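Local coordinates for AAEL008620-PA odorant-binding protein (Aedes aegypti, PDB 5V13) that binds juvenile hormone III in a helical pocket and is a secreted, probably hormone-carrying member of the insect odorant-binding protein family, at residues S93-D98 and H137-R142; M168-C173 and E190-C195; R198-I203 and R259-K264. All blocks are in the same frame, centred on the assembly; numbering follows the deposited sequence.

Interaction 1: S93-D98 and H137-R142; sequences SFFHAD and HSTILR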
# COMPACT_ATOMS: atom_id res chain seq x y z
N SER B 93 -15.10 3.78 -13.78
CA SER B 93 -14.29 3.66 -12.58
C SER B 93 -12.81 3.87 -12.85
O SER B 93 -12.10 4.41 -12.00
CB SER B 93 -14.52 2.30 -11.92
OG SER B 93 -13.64 2.12 -10.81
N PHE B 94 -12.31 3.43 -14.01
CA PHE B 94 -10.86 3.28 -14.20
C PHE B 94 -10.27 3.93 -15.44
O PHE B 94 -9.07 3.77 -15.68
CB PHE B 94 -10.46 1.80 -14.20
CG PHE B 94 -10.58 1.12 -12.85
CD1 PHE B 94 -9.81 1.54 -11.77
CD2 PHE B 94 -11.45 0.05 -12.67
CE1 PHE B 94 -9.93 0.92 -10.53
CE2 PHE B 94 -11.56 -0.58 -11.44
CZ PHE B 94 -10.79 -0.15 -10.36
N PHE B 95 -11.05 4.64 -16.26
CA PHE B 95 -10.49 5.33 -17.42
C PHE B 95 -10.65 6.83 -17.24
O PHE B 95 -11.76 7.36 -17.38
CB PHE B 95 -11.14 4.87 -18.73
CG PHE B 95 -10.51 5.49 -19.94
CD1 PHE B 95 -9.28 5.06 -20.40
CD2 PHE B 95 -11.14 6.53 -20.60
CE1 PHE B 95 -8.69 5.64 -21.51
CE2 PHE B 95 -10.57 7.11 -21.71
CZ PHE B 95 -9.33 6.67 -22.17
N HIS B 96 -9.54 7.52 -16.95
CA HIS B 96 -9.55 8.97 -16.73
C HIS B 96 -8.64 9.72 -17.68
O HIS B 96 -8.42 10.93 -17.50
CB HIS B 96 -9.14 9.27 -15.29
CG HIS B 96 -9.66 8.26 -14.31
ND1 HIS B 96 -11.01 8.07 -14.10
CD2 HIS B 96 -9.02 7.38 -13.51
CE1 HIS B 96 -11.18 7.12 -13.20
NE2 HIS B 96 -9.99 6.68 -12.83
N ALA B 97 -8.10 9.06 -18.71
CA ALA B 97 -7.11 9.67 -19.59
C ALA B 97 -7.70 10.49 -20.73
O ALA B 97 -6.96 11.27 -21.34
CB ALA B 97 -6.20 8.58 -20.17
N ASP B 98 -9.00 10.35 -21.04
CA ASP B 98 -9.53 11.01 -22.24
C ASP B 98 -11.05 11.09 -22.20
O ASP B 98 -11.73 10.11 -22.54
CB ASP B 98 -9.07 10.26 -23.49
CG ASP B 98 -9.31 11.03 -24.78
OD1 ASP B 98 -10.30 11.79 -24.85
OD2 ASP B 98 -8.51 10.86 -25.73
N HIS B 137 -9.68 -0.29 -28.32
CA HIS B 137 -8.57 -1.12 -27.85
C HIS B 137 -7.82 -0.48 -26.68
O HIS B 137 -7.70 -1.08 -25.60
CB HIS B 137 -7.63 -1.37 -29.03
CG HIS B 137 -6.48 -2.27 -28.71
ND1 HIS B 137 -5.26 -1.79 -28.27
CD2 HIS B 137 -6.35 -3.62 -28.79
CE1 HIS B 137 -4.44 -2.80 -28.07
NE2 HIS B 137 -5.07 -3.92 -28.38
N SER B 138 -7.29 0.72 -26.88
CA SER B 138 -6.43 1.31 -25.85
C SER B 138 -7.21 1.72 -24.61
O SER B 138 -6.65 1.73 -23.50
CB SER B 138 -5.68 2.52 -26.43
OG SER B 138 -6.58 3.56 -26.76
N THR B 139 -8.50 2.04 -24.77
CA THR B 139 -9.34 2.35 -23.61
C THR B 139 -9.61 1.09 -22.78
O THR B 139 -9.51 1.11 -21.56
CB THR B 139 -10.66 2.99 -24.06
OG1 THR B 139 -10.39 4.24 -24.71
CG2 THR B 139 -11.60 3.22 -22.89
N ILE B 140 -9.94 -0.03 -23.45
CA ILE B 140 -10.18 -1.30 -22.76
C ILE B 140 -8.93 -1.75 -22.01
O ILE B 140 -9.00 -2.15 -20.85
CB ILE B 140 -10.63 -2.36 -23.78
CG1 ILE B 140 -11.97 -1.97 -24.40
CG2 ILE B 140 -10.65 -3.77 -23.15
CD1 ILE B 140 -12.27 -2.75 -25.71
N LEU B 141 -7.78 -1.73 -22.68
CA LEU B 141 -6.52 -2.08 -22.04
C LEU B 141 -6.34 -1.31 -20.74
O LEU B 141 -6.06 -1.89 -19.68
CB LEU B 141 -5.37 -1.78 -23.01
CG LEU B 141 -3.89 -2.07 -22.70
CD1 LEU B 141 -3.11 -1.98 -24.01
CD2 LEU B 141 -3.28 -1.11 -21.66
N ARG B 142 -6.54 0.00 -20.79
CA ARG B 142 -6.25 0.81 -19.61
C ARG B 142 -7.24 0.54 -18.48
O ARG B 142 -6.84 0.44 -17.32
CB ARG B 142 -6.23 2.29 -20.01
CG ARG B 142 -5.62 3.16 -18.96
CD ARG B 142 -4.94 4.36 -19.58
NE ARG B 142 -4.08 4.99 -18.58
CZ ARG B 142 -3.28 6.01 -18.83
NH1 ARG B 142 -3.22 6.55 -20.04
NH2 ARG B 142 -2.54 6.51 -17.84
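Arg-142 and Thr-139, one helical turn apart in helix 137-143, receive Phe-95 and Ala-97 from the loop that follows helix 84-94. Arg-142 can be followed outward. Its CB lies at the edge of the Phe-95 ring, 4.1 Å from Phe-95 CD1. Chi2, at 149°, bends the chain at CD before it runs on in extended form through NE to CZ. The guanidinium then comes alongside the loop, with the methyl of Ala-97 over one of its faces: Ala-97 CB is 3.6 Å from Arg-142 NH1. NE turns to another partner, forming a salt bridge with Asp-150.

Thr-139 supplies the second half of the contact. Its CG2 sits almost exactly above the centre of the Phe-95 ring, 3.8 Å from the centroid and 8° off the ring normal, as a CH-pi contact, while OG1 reaches Phe-95 CZ at 3.7 Å. In Phe-95, CG lies anti to the backbone N (chi1 -176°), and the ring beyond it reaches Thr-139. On its opposite face the backbone N of Ala-97 stands 4.2 Å above the plane, and Gln-101 and Leu-102 of helix 99-113 also touch the Phe-95 side chain.

The loop is thus laid against helix 137-143, whose Ile-140 points away from it and touches the bound juvenile hormone, about 11 Å from the side chain of Thr-139. Between the two segments the contact is van der Waals and CH-pi in kind, methyl over ring and methyl over guanidinium, without a hydrogen bond; the charge of Arg-142 is met elsewhere, by an aspartate.

Interaction 2: M168-C173 and E190-C195; sequences MFVDFC and EAFLDC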
# COMPACT_ATOMS: atom_id res chain seq x y z
N MET B 168 -1.23 -12.46 0.97
CA MET B 168 -1.99 -13.70 0.90
C MET B 168 -3.44 -13.44 1.25
O MET B 168 -3.77 -12.51 1.98
CB MET B 168 -1.42 -14.76 1.86
CG MET B 168 0.01 -15.15 1.54
SD MET B 168 0.67 -16.40 2.68
CE MET B 168 2.42 -16.10 2.56
N PHE B 169 -4.32 -14.31 0.74
CA PHE B 169 -5.75 -14.07 0.90
C PHE B 169 -6.21 -14.24 2.35
O PHE B 169 -7.11 -13.52 2.79
CB PHE B 169 -6.57 -14.97 -0.04
CG PHE B 169 -7.31 -14.18 -1.08
CD1 PHE B 169 -8.19 -13.17 -0.71
CD2 PHE B 169 -7.08 -14.39 -2.43
CE1 PHE B 169 -8.84 -12.40 -1.66
CE2 PHE B 169 -7.73 -13.62 -3.38
CZ PHE B 169 -8.61 -12.62 -2.99
N VAL B 170 -5.64 -15.19 3.09
CA VAL B 170 -6.11 -15.33 4.47
C VAL B 170 -5.84 -14.06 5.26
O VAL B 170 -6.72 -13.55 5.97
CB VAL B 170 -5.49 -16.57 5.15
CG1 VAL B 170 -5.82 -16.56 6.66
CG2 VAL B 170 -6.04 -17.82 4.52
N ASP B 171 -4.63 -13.49 5.12
CA ASP B 171 -4.29 -12.23 5.78
C ASP B 171 -5.25 -11.12 5.39
O ASP B 171 -5.70 -10.34 6.24
CB ASP B 171 -2.86 -11.83 5.43
CG ASP B 171 -2.45 -10.49 6.06
OD1 ASP B 171 -2.24 -10.46 7.29
OD2 ASP B 171 -2.34 -9.47 5.35
N PHE B 172 -5.53 -11.00 4.09
CA PHE B 172 -6.49 -10.00 3.62
C PHE B 172 -7.85 -10.19 4.28
O PHE B 172 -8.48 -9.23 4.73
CB PHE B 172 -6.60 -10.10 2.09
CG PHE B 172 -7.70 -9.28 1.51
CD1 PHE B 172 -7.49 -7.93 1.21
CD2 PHE B 172 -8.94 -9.83 1.26
CE1 PHE B 172 -8.52 -7.17 0.68
CE2 PHE B 172 -9.97 -9.07 0.73
CZ PHE B 172 -9.75 -7.73 0.44
N CYS B 173 -8.32 -11.44 4.35
CA CYS B 173 -9.65 -11.70 4.89
C CYS B 173 -9.69 -11.50 6.40
O CYS B 173 -10.70 -11.04 6.94
CB CYS B 173 -10.10 -13.10 4.51
SG CYS B 173 -10.32 -13.22 2.73
N GLU B 190 -18.64 -16.53 9.70
CA GLU B 190 -19.09 -16.79 8.33
C GLU B 190 -18.54 -15.75 7.35
O GLU B 190 -18.24 -16.08 6.19
CB GLU B 190 -20.62 -16.82 8.30
CG GLU B 190 -21.22 -17.45 7.05
CD GLU B 190 -21.52 -16.43 5.97
OE1 GLU B 190 -21.00 -16.57 4.84
OE2 GLU B 190 -22.29 -15.48 6.25
N ALA B 191 -18.42 -14.48 7.77
CA ALA B 191 -17.91 -13.48 6.84
C ALA B 191 -16.45 -13.74 6.47
O ALA B 191 -16.04 -13.49 5.34
CB ALA B 191 -18.07 -12.08 7.44
N PHE B 192 -15.66 -14.24 7.42
CA PHE B 192 -14.27 -14.58 7.12
C PHE B 192 -14.19 -15.77 6.17
O PHE B 192 -13.47 -15.72 5.17
CB PHE B 192 -13.50 -14.86 8.41
CG PHE B 192 -12.19 -15.57 8.20
CD1 PHE B 192 -11.07 -14.87 7.76
CD2 PHE B 192 -12.06 -16.92 8.48
CE1 PHE B 192 -9.85 -15.51 7.57
CE2 PHE B 192 -10.85 -17.57 8.30
CZ PHE B 192 -9.74 -16.87 7.84
N LEU B 193 -14.95 -16.83 6.47
CA LEU B 193 -14.97 -18.00 5.58
C LEU B 193 -15.39 -17.61 4.17
O LEU B 193 -14.79 -18.06 3.18
CB LEU B 193 -15.90 -19.08 6.14
CG LEU B 193 -15.45 -19.67 7.49
CD1 LEU B 193 -16.54 -20.55 8.10
CD2 LEU B 193 -14.14 -20.44 7.32
N ASP B 194 -16.44 -16.80 4.05
CA ASP B 194 -16.91 -16.38 2.73
C ASP B 194 -15.82 -15.63 1.98
O ASP B 194 -15.59 -15.88 0.78
CB ASP B 194 -18.16 -15.52 2.88
CG ASP B 194 -18.83 -15.24 1.55
OD1 ASP B 194 -19.29 -16.20 0.90
OD2 ASP B 194 -18.91 -14.06 1.16
N CYS B 195 -15.11 -14.73 2.66
CA CYS B 195 -14.02 -13.99 2.03
C CYS B 195 -12.94 -14.93 1.52
O CYS B 195 -12.46 -14.79 0.38
CB CYS B 195 -13.43 -12.98 3.02
SG CYS B 195 -11.98 -12.02 2.40
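The Phe-192 ring turns its edge to helix 169-177. Val-170 O lies near the ring plane, 4.0 Å from Phe-192 CE1, and the carbonyl carbon of Cys-173 is also in plane at this edge. Cys-173 CB approaches the same side of the ring obliquely, 3.8 Å from Phe-192 CD1, and one branch of Val-170 completes the contact, its CG1 4.1 Å from Phe-192 CZ. The rings of Phe-179 and Trp-181 also meet Phe-192, so an aromatic cluster gathers beside the crossing. The second flat group, Phe-172, takes a sulfur: Cys-195 SG stands 3.9 Å from Phe-172 CD2, again obliquely, a Cys sulfur-aromatic contact.

Between the two rings runs the disulfide itself, Cys-173 SG to Cys-195 SG at 2.1 Å. Its chi3 of -74° gives the S-S bond a left-handed twist. The two cysteines enter it differently. In Cys-173, SG is anti to the carbonyl carbon, whereas in Cys-195 it is anti to the backbone N (chi1 177°), which carries that sulfur out toward the other helix and past Phe-172.

Helices 169-177 and 190-199 run roughly antiparallel here, the axes of their short segments 146° apart in direction and 9.5 Å apart at closest approach. A disulfide stapling two helices is a recurrent feature of the odorant-binding protein family. Asp-194 forms a salt bridge with Arg-198, one turn on in the same helix. Across the interface the join is covalent and apolar: one S-S bond fixes the helices together, while Phe-192 and Phe-172 pack beside it, a covalent link that suits the oxidising surroundings of a secreted protein.

Interaction 3: R198-I203 and R259-K264; sequences RGFRWI and RDRNQK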
# COMPACT_ATOMS: atom_id res chain seq x y z
N ARG B 198 -14.21 -17.30 -1.43
CA ARG B 198 -14.36 -16.56 -2.68
C ARG B 198 -13.02 -16.12 -3.25
O ARG B 198 -12.86 -16.07 -4.48
CB ARG B 198 -15.26 -15.33 -2.49
CG ARG B 198 -16.72 -15.71 -2.29
CD ARG B 198 -17.62 -14.50 -2.11
NE ARG B 198 -19.01 -14.93 -1.91
CZ ARG B 198 -19.94 -14.92 -2.87
NH1 ARG B 198 -19.64 -14.48 -4.09
NH2 ARG B 198 -21.17 -15.33 -2.60
N GLY B 199 -12.04 -15.80 -2.39
CA GLY B 199 -10.70 -15.52 -2.88
C GLY B 199 -10.04 -16.74 -3.51
O GLY B 199 -9.34 -16.62 -4.52
N PHE B 200 -10.25 -17.92 -2.91
CA PHE B 200 -9.76 -19.18 -3.47
C PHE B 200 -10.57 -19.63 -4.69
O PHE B 200 -10.17 -20.59 -5.36
CB PHE B 200 -9.82 -20.30 -2.41
CG PHE B 200 -8.78 -20.17 -1.29
CD1 PHE B 200 -7.91 -19.09 -1.23
CD2 PHE B 200 -8.68 -21.16 -0.30
CE1 PHE B 200 -6.96 -18.98 -0.20
CE2 PHE B 200 -7.74 -21.07 0.74
CZ PHE B 200 -6.87 -19.98 0.79
N ARG B 201 -11.71 -18.98 -4.97
CA ARG B 201 -12.69 -19.43 -5.96
C ARG B 201 -13.24 -20.83 -5.64
O ARG B 201 -13.69 -21.55 -6.54
CB ARG B 201 -12.13 -19.39 -7.39
CG ARG B 201 -12.18 -18.00 -8.06
CD ARG B 201 -11.22 -16.98 -7.39
NE ARG B 201 -11.13 -15.71 -8.12
CZ ARG B 201 -10.39 -14.66 -7.75
NH1 ARG B 201 -9.65 -14.71 -6.63
NH2 ARG B 201 -10.38 -13.56 -8.49
N TRP B 202 -13.22 -21.21 -4.35
CA TRP B 202 -13.99 -22.37 -3.91
C TRP B 202 -15.49 -22.07 -3.93
O TRP B 202 -16.31 -22.97 -4.15
CB TRP B 202 -13.58 -22.81 -2.51
CG TRP B 202 -12.22 -23.41 -2.39
CD1 TRP B 202 -11.27 -23.47 -3.36
CD2 TRP B 202 -11.67 -24.06 -1.24
NE1 TRP B 202 -10.15 -24.10 -2.88
CE2 TRP B 202 -10.37 -24.48 -1.58
CE3 TRP B 202 -12.15 -24.32 0.05
CZ2 TRP B 202 -9.54 -25.15 -0.69
CZ3 TRP B 202 -11.31 -24.99 0.95
CH2 TRP B 202 -10.03 -25.40 0.57
N ILE B 203 -15.86 -20.82 -3.68
CA ILE B 203 -17.22 -20.32 -3.88
C ILE B 203 -17.16 -19.29 -4.99
O ILE B 203 -16.33 -18.37 -4.94
CB ILE B 203 -17.79 -19.71 -2.59
CG1 ILE B 203 -18.04 -20.82 -1.56
CG2 ILE B 203 -19.10 -18.94 -2.89
CD1 ILE B 203 -18.58 -20.32 -0.22
N ARG B 259 -3.80 -23.71 4.05
CA ARG B 259 -2.46 -23.14 4.18
C ARG B 259 -1.69 -23.26 2.87
O ARG B 259 -1.04 -22.30 2.44
CB ARG B 259 -1.69 -23.85 5.30
CG ARG B 259 -1.72 -23.13 6.64
CD ARG B 259 -0.64 -23.64 7.61
NE ARG B 259 0.71 -23.16 7.28
CZ ARG B 259 1.22 -21.99 7.68
NH1 ARG B 259 0.51 -21.16 8.43
NH2 ARG B 259 2.46 -21.66 7.32
N ASP B 260 -1.77 -24.42 2.22
CA ASP B 260 -1.05 -24.65 0.97
C ASP B 260 -1.53 -23.71 -0.13
O ASP B 260 -0.72 -23.08 -0.82
CB ASP B 260 -1.21 -26.11 0.55
CG ASP B 260 -0.32 -26.47 -0.62
OD1 ASP B 260 0.90 -26.55 -0.40
OD2 ASP B 260 -0.83 -26.68 -1.73
N ARG B 261 -2.86 -23.61 -0.32
CA ARG B 261 -3.39 -22.69 -1.32
C ARG B 261 -3.05 -21.25 -0.97
O ARG B 261 -2.69 -20.46 -1.84
CB ARG B 261 -4.92 -22.86 -1.46
CG ARG B 261 -5.61 -21.89 -2.44
CD ARG B 261 -5.02 -21.96 -3.86
NE ARG B 261 -5.50 -20.89 -4.73
CZ ARG B 261 -6.69 -20.88 -5.33
NH1 ARG B 261 -7.52 -21.89 -5.14
NH2 ARG B 261 -7.05 -19.86 -6.10
N ASN B 262 -3.17 -20.90 0.32
CA ASN B 262 -2.94 -19.53 0.77
C ASN B 262 -1.60 -19.02 0.30
O ASN B 262 -1.49 -17.87 -0.16
CB ASN B 262 -3.02 -19.45 2.29
CG ASN B 262 -3.06 -18.02 2.79
OD1 ASN B 262 -3.75 -17.17 2.22
ND2 ASN B 262 -2.32 -17.75 3.85
N GLN B 263 -0.55 -19.84 0.41
CA GLN B 263 0.79 -19.41 0.01
C GLN B 263 0.83 -19.05 -1.47
O GLN B 263 1.54 -18.12 -1.87
CB GLN B 263 1.83 -20.50 0.29
CG GLN B 263 1.66 -21.24 1.60
CD GLN B 263 1.77 -20.33 2.80
OE1 GLN B 263 2.73 -19.57 2.92
NE2 GLN B 263 0.78 -20.39 3.70
N LYS B 264 0.07 -19.79 -2.29
CA LYS B 264 0.02 -19.53 -3.72
C LYS B 264 -0.82 -18.31 -4.09
O LYS B 264 -0.83 -17.93 -5.27
CB LYS B 264 -0.55 -20.75 -4.46
CG LYS B 264 0.23 -22.06 -4.25
CD LYS B 264 -0.46 -23.18 -5.03
CE LYS B 264 -0.22 -24.54 -4.40
NZ LYS B 264 1.23 -24.81 -4.22
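The guanidinium of Arg-261 grips the backbone carbonyl of Phe-200, in the turn where the chain leaves helix 190-199 in this mainly helical PBP/GOBP-family protein. Arg-261 NH1 donates to Phe-200 O at 3.0 Å, reaching a lone pair in the carbonyl plane, although the N-H...O angle of 132° is far from straight. NH2 of the same arginine adds a weak bond to that oxygen at 3.3 Å. NH1 also forms salt bridges with Asp-217 and Glu-213, which probably balance the charge of this buried arginine; Asp-217 accepts from Trp-202 NE1 as well, linking the indole to the same site.

Within the turn, Arg-201 has positive phi and folds its own side chain back, NH1 donating to Gly-199 O at 2.9 Å. The neighbouring carbonyls of Gly-199 and Phe-200 therefore each accept from an arginine, one local and one from helix 251-264.

Packing lies beyond these bonds. The Arg-261 chain slides past the Phe-200 side chain in the opposite direction, and its CG sits over the ring centre, 3.6 Å from the centroid, in a CH-pi contact. A bend at chi2 (57°) turns CD off the line of the chain, and the guanidinium ends up 21° from parallel with the ring. Farther out, Phe-200 CZ comes within 3.8 Å of Asn-262 N, on the next residue of the helix. Phe-200 in turn lies against the indole of Trp-202, two residues on, with Phe-200 CD2 3.9 Å above its ring plane, toward the rim.

Overall arrangement
From the N terminus, interaction 1 comes first, closing a loop of 38 mostly helical residues and holding the chain after helix 84-94 against helix 137-143 beside the hormone pocket. Interaction 2 then closes a short loop of 16 residues between helices 169-177 and 190-199, and interaction 3 follows, bringing the end of helix 190-199 to helix 251-264. The three lie in series, neither nested nor crossed. Interactions 2 and 3 share helix 190-199, have centres about 9 Å apart, and join through Val-170 N and Asn-262 OD1, 2.9 Å apart; both touch the third subunit. Interaction 1 stands apart, its centre about 30 Å from that of interaction 3.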